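Long-range contacts in GH26C (Muricauda sp. MAR_2010_75, PDB 6Q78), which probably hydrolyses internal beta-1,4-mannosidic bonds of mannan polysaccharides, as a family 26 glycoside hydrolase: residues S115-I120 with N154-H159; I221-H226 with L266-P271. One frame throughout, in Å; residues are numbered along the deposited sequence.

Both interactions join adjacent parallel strands of one barrel sheet, together with the loops that follow them, and both are buried. They share a border, since strands 153-157 and 220-223 are neighbours and Phe156 probably hydrogen-bonds through N and O to Ile221 O and Arg223 N. Phe117 also packs on Phe222 across that border. Interaction 1 is the richer in aromatic packing, and its polar end is a carboxylate that takes backbone and imidazole N-H groups. Interaction 2, nearer the centre of the chain, has lighter apolar contacts and relies on a guanidinium and a bridging water. At their loop ends, the rings of His159 and His226 meet edge to face.

Interaction 1: S115-I120 with N154-H159; sequences SDFMFI and NVFCWH
Ser115 and Phe156 form a parallel bridge, in which Ser115 N gives a hydrogen bond to Val155 O at 2.8 Å and Ser115 O accepts from Cys157 N. A small residue suits this place: Ser115 CB lies over one face of the Phe156 ring, 3.7 Å from its centroid, as a CH-pi contact. The hydroxyl OG is joined through a water to Asn154 OD1.

With CG anti to the backbone N (chi1 -163°), the Asp116 carboxylate comes to the neighbouring segment, where OD1 uses its syn lone pair to accept from His159 N at 2.9 Å. From above the carboxylate plane the same oxygen takes Met118 N at 2.8 Å, an Asx turn that leads the chain off the strand. OD2 receives His159 ND1 at 2.7 Å, tilted 23° out of the imidazole plane. Backbone and ring of His159 are thus both held, while its NE2 bonds a Tris molecule probably carried over from crystallisation. An alanine at Asp116 would probably leave ND1 and N of His159 without these acceptors, open the Asx turn and leave the imidazole less firmly fixed in its rotation.

Phe117 N continues the ladder to Cys157 O. The flat Phe117 ring suits the buried place, stacking on the opposite face of Phe156 with centroids 4.4 Å apart and planes at 29°, so the Phe156 ring lies between Ser115 and Phe117. Phe117 CB covers the pyrrole face of Trp158, 3.5 Å from CD1. Met118 CG rests 3.4 Å from His159 O, and Ile120 CD1 reaches the edge of Phe156.

The pair belongs to the beta-alpha-beta unit of strand 112-116, helix 132-150 and strand 153-157. Val144 of that helix touches Ser115 and Phe156, helix 193-208 packs against Phe117 and Trp158, and strand 220-223 borders 153-157 on its other side.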
loop_
_atom_site.group_PDB
_atom_site.type_symbol
_atom_site.label_atom_id
_atom_site.label_comp_id
_atom_site.label_asym_id
_atom_site.label_seq_id
_atom_site.Cartn_x
_atom_site.Cartn_y
_atom_site.Cartn_z
ATOM N N SER A 115 2.994 -3.748 -5.218
ATOM C CA SER A 115 3.735 -3.379 -6.437
ATOM C C SER A 115 3.832 -1.860 -6.528
ATOM O O SER A 115 3.298 -1.128 -5.686
ATOM C CB SER A 115 2.966 -3.874 -7.674
ATOM O OG SER A 115 2.957 -5.324 -7.627
ATOM N N ASP A 116 4.540 -1.375 -7.554
ATOM C CA ASP A 116 4.855 0.060 -7.652
ATOM C C ASP A 116 4.629 0.490 -9.089
ATOM O O ASP A 116 5.055 -0.192 -10.026
ATOM C CB ASP A 116 6.323 0.276 -7.252
ATOM C CG ASP A 116 6.666 1.741 -6.907
ATOM O OD1 ASP A 116 6.099 2.701 -7.498
ATOM O OD2 ASP A 116 7.606 1.923 -6.067
ATOM N N PHE A 117 3.969 1.634 -9.278
ATOM C CA PHE A 117 3.844 2.230 -10.615
ATOM C C PHE A 117 5.122 2.899 -11.127
ATOM O O PHE A 117 5.161 3.274 -12.312
ATOM C CB PHE A 117 2.683 3.230 -10.658
ATOM C CG PHE A 117 1.336 2.577 -10.837
ATOM C CD1 PHE A 117 1.041 1.911 -12.023
ATOM C CD2 PHE A 117 0.365 2.661 -9.855
ATOM C CE1 PHE A 117 -0.205 1.295 -12.212
ATOM C CE2 PHE A 117 -0.915 2.037 -10.021
ATOM C CZ PHE A 117 -1.167 1.355 -11.237
ATOM N N MET A 118 6.161 3.032 -10.292
ATOM C CA MET A 118 7.426 3.688 -10.665
ATOM C C MET A 118 7.917 3.394 -12.092
ATOM O O MET A 118 8.114 4.318 -12.905
ATOM C CB MET A 118 8.470 3.244 -9.643
ATOM C CG MET A 118 9.873 3.778 -9.929
ATOM S SD MET A 118 11.051 3.255 -8.633
ATOM C CE MET A 118 11.004 1.459 -8.638
ATOM N N PHE A 119 8.189 2.128 -12.407
ATOM C CA PHE A 119 8.752 1.830 -13.719
ATOM C C PHE A 119 7.684 1.914 -14.817
ATOM O O PHE A 119 8.022 2.123 -15.995
ATOM C CB PHE A 119 9.400 0.433 -13.672
ATOM C CG PHE A 119 10.704 0.354 -12.846
ATOM C CD1 PHE A 119 11.587 1.433 -12.771
ATOM C CD2 PHE A 119 10.945 -0.761 -12.061
ATOM C CE1 PHE A 119 12.754 1.362 -12.000
ATOM C CE2 PHE A 119 12.135 -0.845 -11.308
ATOM C CZ PHE A 119 13.004 0.226 -11.262
ATOM N N ILE A 120 6.411 1.745 -14.461
ATOM C CA ILE A 120 5.336 1.817 -15.435
ATOM C C ILE A 120 5.176 3.234 -15.955
ATOM O O ILE A 120 4.760 3.435 -17.116
ATOM C CB ILE A 120 4.069 1.250 -14.768
ATOM C CG1 ILE A 120 4.315 -0.233 -14.420
ATOM C CG2 ILE A 120 2.822 1.433 -15.642
ATOM C CD1 ILE A 120 3.251 -0.813 -13.487
ATOM N N ASN A 154 -4.031 -6.951 -4.159
ATOM C CA ASN A 154 -2.941 -6.187 -4.786
ATOM C C ASN A 154 -3.019 -4.721 -4.382
ATOM O O ASN A 154 -4.072 -4.095 -4.520
ATOM C CB ASN A 154 -3.023 -6.266 -6.321
ATOM C CG ASN A 154 -2.550 -7.587 -6.875
ATOM O OD1 ASN A 154 -1.339 -7.844 -6.957
ATOM N ND2 ASN A 154 -3.485 -8.437 -7.268
ATOM N N VAL A 155 -1.895 -4.173 -3.926
ATOM C CA VAL A 155 -1.767 -2.760 -3.579
ATOM C C VAL A 155 -0.636 -2.171 -4.419
ATOM O O VAL A 155 0.431 -2.786 -4.530
ATOM C CB VAL A 155 -1.489 -2.584 -2.073
ATOM C CG1 VAL A 155 -1.514 -1.083 -1.722
ATOM C CG2 VAL A 155 -2.484 -3.353 -1.245
ATOM N N PHE A 156 -0.860 -0.988 -5.011
ATOM C CA PHE A 156 0.191 -0.243 -5.710
ATOM C C PHE A 156 0.479 1.082 -5.033
ATOM O O PHE A 156 -0.450 1.872 -4.796
ATOM C CB PHE A 156 -0.229 0.124 -7.137
ATOM C CG PHE A 156 0.007 -0.953 -8.163
ATOM C CD1 PHE A 156 -0.804 -2.103 -8.192
ATOM C CD2 PHE A 156 1.038 -0.830 -9.079
ATOM C CE1 PHE A 156 -0.603 -3.104 -9.161
ATOM C CE2 PHE A 156 1.220 -1.817 -10.076
ATOM C CZ PHE A 156 0.390 -2.944 -10.110
ATOM N N CYS A 157 1.759 1.337 -4.765
ATOM C CA CYS A 157 2.244 2.674 -4.447
ATOM C C CYS A 157 2.843 3.248 -5.730
ATOM O O CYS A 157 2.782 2.626 -6.800
ATOM C CB CYS A 157 3.231 2.647 -3.271
ATOM S SG CYS A 157 4.757 1.705 -3.622
ATOM N N TRP A 158 3.388 4.470 -5.653
ATOM C CA TRP A 158 3.900 5.142 -6.849
ATOM C C TRP A 158 5.089 6.010 -6.461
ATOM O O TRP A 158 4.916 7.160 -6.020
ATOM C CB TRP A 158 2.791 5.976 -7.460
ATOM C CG TRP A 158 3.163 6.582 -8.782
ATOM C CD1 TRP A 158 4.221 6.230 -9.597
ATOM C CD2 TRP A 158 2.438 7.590 -9.490
ATOM N NE1 TRP A 158 4.212 6.994 -10.762
ATOM C CE2 TRP A 158 3.117 7.828 -10.716
ATOM C CE3 TRP A 158 1.302 8.335 -9.196
ATOM C CZ2 TRP A 158 2.658 8.750 -11.644
ATOM C CZ3 TRP A 158 0.867 9.285 -10.121
ATOM C CH2 TRP A 158 1.539 9.475 -11.318
ATOM N N HIS A 159 6.305 5.475 -6.666
ATOM C CA HIS A 159 7.502 6.294 -6.501
ATOM C C HIS A 159 7.691 7.055 -7.809
ATOM O O HIS A 159 8.413 6.642 -8.734
ATOM C CB HIS A 159 8.705 5.450 -6.106
ATOM C CG HIS A 159 8.675 5.004 -4.677
ATOM N ND1 HIS A 159 7.991 3.876 -4.268
ATOM C CD2 HIS A 159 9.264 5.517 -3.564
ATOM C CE1 HIS A 159 8.138 3.730 -2.958
ATOM N NE2 HIS A 159 8.888 4.722 -2.503
HETATM O O HOH W 1 0.427 -5.703 -6.443
#

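Interaction 2: I221-H226 with L266-P271; sequences IFRPFH and LFAFSP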
loop_
_atom_site.group_PDB
_atom_site.type_symbol
_atom_site.label_atom_id
_atom_site.label_comp_id
_atom_site.label_asym_id
_atom_site.label_seq_id
_atom_site.Cartn_x
_atom_site.Cartn_y
_atom_site.Cartn_z
ATOM N N ILE A 221 -5.649 -1.617 -5.106
ATOM C CA ILE A 221 -5.635 -0.494 -4.169
ATOM C C ILE A 221 -4.506 0.432 -4.586
ATOM O O ILE A 221 -3.355 0.010 -4.681
ATOM C CB ILE A 221 -5.425 -0.996 -2.737
ATOM C CG1 ILE A 221 -6.571 -1.947 -2.321
ATOM C CG2 ILE A 221 -5.245 0.198 -1.789
ATOM C CD1 ILE A 221 -6.305 -2.680 -1.061
ATOM N N PHE A 222 -4.840 1.673 -4.898
ATOM C CA PHE A 222 -3.869 2.661 -5.352
ATOM C C PHE A 222 -3.597 3.630 -4.195
ATOM O O PHE A 222 -4.537 4.244 -3.634
ATOM C CB PHE A 222 -4.458 3.387 -6.568
ATOM C CG PHE A 222 -3.576 4.483 -7.146
ATOM C CD1 PHE A 222 -4.140 5.705 -7.523
ATOM C CD2 PHE A 222 -2.238 4.266 -7.413
ATOM C CE1 PHE A 222 -3.366 6.691 -8.136
ATOM C CE2 PHE A 222 -1.450 5.285 -7.988
ATOM C CZ PHE A 222 -2.047 6.462 -8.363
ATOM N N ARG A 223 -2.312 3.719 -3.800
ATOM C CA ARG A 223 -1.860 4.471 -2.617
ATOM C C ARG A 223 -0.843 5.518 -3.039
ATOM O O ARG A 223 0.359 5.313 -2.846
ATOM C CB ARG A 223 -1.249 3.496 -1.597
ATOM C CG ARG A 223 -0.892 4.118 -0.253
ATOM C CD ARG A 223 -0.491 3.024 0.732
ATOM N NE ARG A 223 0.773 2.383 0.364
ATOM C CZ ARG A 223 1.968 2.733 0.848
ATOM N NH1 ARG A 223 2.113 3.736 1.712
ATOM N NH2 ARG A 223 3.042 2.053 0.485
ATOM N N PRO A 224 -1.272 6.639 -3.630
ATOM C CA PRO A 224 -0.325 7.611 -4.195
ATOM C C PRO A 224 0.107 8.648 -3.164
ATOM O O PRO A 224 -0.570 8.882 -2.148
ATOM C CB PRO A 224 -1.163 8.317 -5.267
ATOM C CG PRO A 224 -2.567 8.306 -4.653
ATOM C CD PRO A 224 -2.679 6.936 -3.964
ATOM N N PHE A 225 1.258 9.278 -3.454
ATOM C CA PHE A 225 1.715 10.451 -2.676
ATOM C C PHE A 225 1.762 10.132 -1.187
ATOM O O PHE A 225 1.340 10.907 -0.324
ATOM C CB PHE A 225 0.885 11.714 -3.018
ATOM C CG PHE A 225 0.819 11.966 -4.505
ATOM C CD1 PHE A 225 1.991 12.288 -5.182
ATOM C CD2 PHE A 225 -0.367 11.838 -5.221
ATOM C CE1 PHE A 225 1.981 12.475 -6.556
ATOM C CE2 PHE A 225 -0.398 12.032 -6.592
ATOM C CZ PHE A 225 0.788 12.368 -7.254
ATOM N N HIS A 226 2.341 8.969 -0.894
ATOM C CA HIS A 226 2.394 8.484 0.483
ATOM C C HIS A 226 3.516 9.147 1.293
ATOM O O HIS A 226 4.475 9.733 0.763
ATOM C CB HIS A 226 2.584 6.952 0.484
ATOM C CG HIS A 226 3.893 6.497 -0.099
ATOM N ND1 HIS A 226 4.293 6.833 -1.381
ATOM C CD2 HIS A 226 4.884 5.718 0.414
ATOM C CE1 HIS A 226 5.470 6.295 -1.624
ATOM N NE2 HIS A 226 5.850 5.601 -0.561
ATOM N N LEU A 266 -9.525 0.983 -5.701
ATOM C CA LEU A 266 -9.802 1.592 -4.402
ATOM C C LEU A 266 -8.641 2.541 -4.117
ATOM O O LEU A 266 -7.531 2.362 -4.637
ATOM C CB LEU A 266 -9.820 0.516 -3.315
ATOM C CG LEU A 266 -10.865 -0.607 -3.434
ATOM C CD1 LEU A 266 -10.792 -1.531 -2.208
ATOM C CD2 LEU A 266 -12.283 0.000 -3.493
ATOM N N PHE A 267 -8.901 3.579 -3.320
ATOM C CA PHE A 267 -7.923 4.637 -3.068
ATOM C C PHE A 267 -7.498 4.657 -1.606
ATOM O O PHE A 267 -8.352 4.710 -0.708
ATOM C CB PHE A 267 -8.518 6.005 -3.453
ATOM C CG PHE A 267 -8.851 6.104 -4.906
ATOM C CD1 PHE A 267 -7.887 6.501 -5.827
ATOM C CD2 PHE A 267 -10.104 5.747 -5.365
ATOM C CE1 PHE A 267 -8.172 6.552 -7.205
ATOM C CE2 PHE A 267 -10.406 5.806 -6.722
ATOM C CZ PHE A 267 -9.428 6.216 -7.627
ATOM N N ALA A 268 -6.181 4.642 -1.374
ATOM C CA ALA A 268 -5.602 4.562 -0.034
ATOM C C ALA A 268 -4.762 5.799 0.264
ATOM O O ALA A 268 -3.875 6.153 -0.507
ATOM C CB ALA A 268 -4.711 3.306 0.066
ATOM N N PHE A 269 -5.023 6.410 1.419
ATOM C CA PHE A 269 -4.347 7.597 1.927
ATOM C C PHE A 269 -3.420 7.145 3.046
ATOM O O PHE A 269 -3.876 6.493 3.995
ATOM C CB PHE A 269 -5.443 8.504 2.527
ATOM C CG PHE A 269 -4.947 9.718 3.293
ATOM C CD1 PHE A 269 -4.551 10.874 2.608
ATOM C CD2 PHE A 269 -4.982 9.741 4.686
ATOM C CE1 PHE A 269 -4.147 12.024 3.313
ATOM C CE2 PHE A 269 -4.575 10.891 5.391
ATOM C CZ PHE A 269 -4.148 12.021 4.704
ATOM N N SER A 270 -2.145 7.519 2.996
ATOM C CA SER A 270 -1.225 7.040 4.036
ATOM C C SER A 270 -0.074 7.986 4.309
ATOM O O SER A 270 0.912 8.029 3.555
ATOM C CB SER A 270 -0.712 5.633 3.745
ATOM O OG SER A 270 0.077 5.675 2.581
ATOM N N PRO A 271 -0.132 8.717 5.422
ATOM C CA PRO A 271 1.062 9.413 5.930
ATOM C C PRO A 271 2.042 8.382 6.471
ATOM O O PRO A 271 1.746 7.173 6.520
ATOM C CB PRO A 271 0.521 10.253 7.094
ATOM C CG PRO A 271 -0.699 9.433 7.591
ATOM C CD PRO A 271 -1.309 8.852 6.302
HETATM O O HOH W 2 -1.327 7.585 0.092
#
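Phe222 and Phe267 are paired on adjacent parallel strands of the TIM barrel, the fold of this glycoside hydrolase family. Phe222 N bonds Leu266 O at 2.8 Å, and Phe222 O accepts from Ala268 N, so both backbone polar groups of Phe222 are satisfied by this neighbour.

The next rung would need an N-H at Pro224, which a proline lacks. A water serves the acceptors instead. It donates to Pro224 O at 2.7 Å and to Ala268 O at 3.0 Å, and it accepts a weak bond from Ser270 N, bridging the two chains where they leave the sheet.

Arg223 supplies the charged part. Its chain is extended as far as CD, which passes close to Ser270 OG; at chi3 (68°) it bends, so that NE turns off the line of the chain. NH1 gives a hydrogen bond to Ser270 OG at 2.9 Å, with the oxygen only 6° out of the guanidinium plane. NH1 also forms a salt bridge with Asp297, and NH2 forms one with Glu335, so the arginine charge is met by two acids. The several N-H groups of an arginine suit this buried place, where they can serve partners from three strands or their loops at once.

On the face of the sheet that carries Ile221 and Leu266, apolar groups meet. Ala268 is small enough for its CB to lie 3.7 Å from Ile221 CG2 while also touching Arg223 CB. On the opposite side of the sheet, Phe267 CE1 approaches the edge of the Phe222 ring, 4.1 Å from CD1, and Pro224 CD lies over one face of that ring.

His226 NE2 bonds the bound Tris molecule, a probable crystallisation additive, while at the root of the same side chain His226 CB sits 3.5 Å from Ser270 OG.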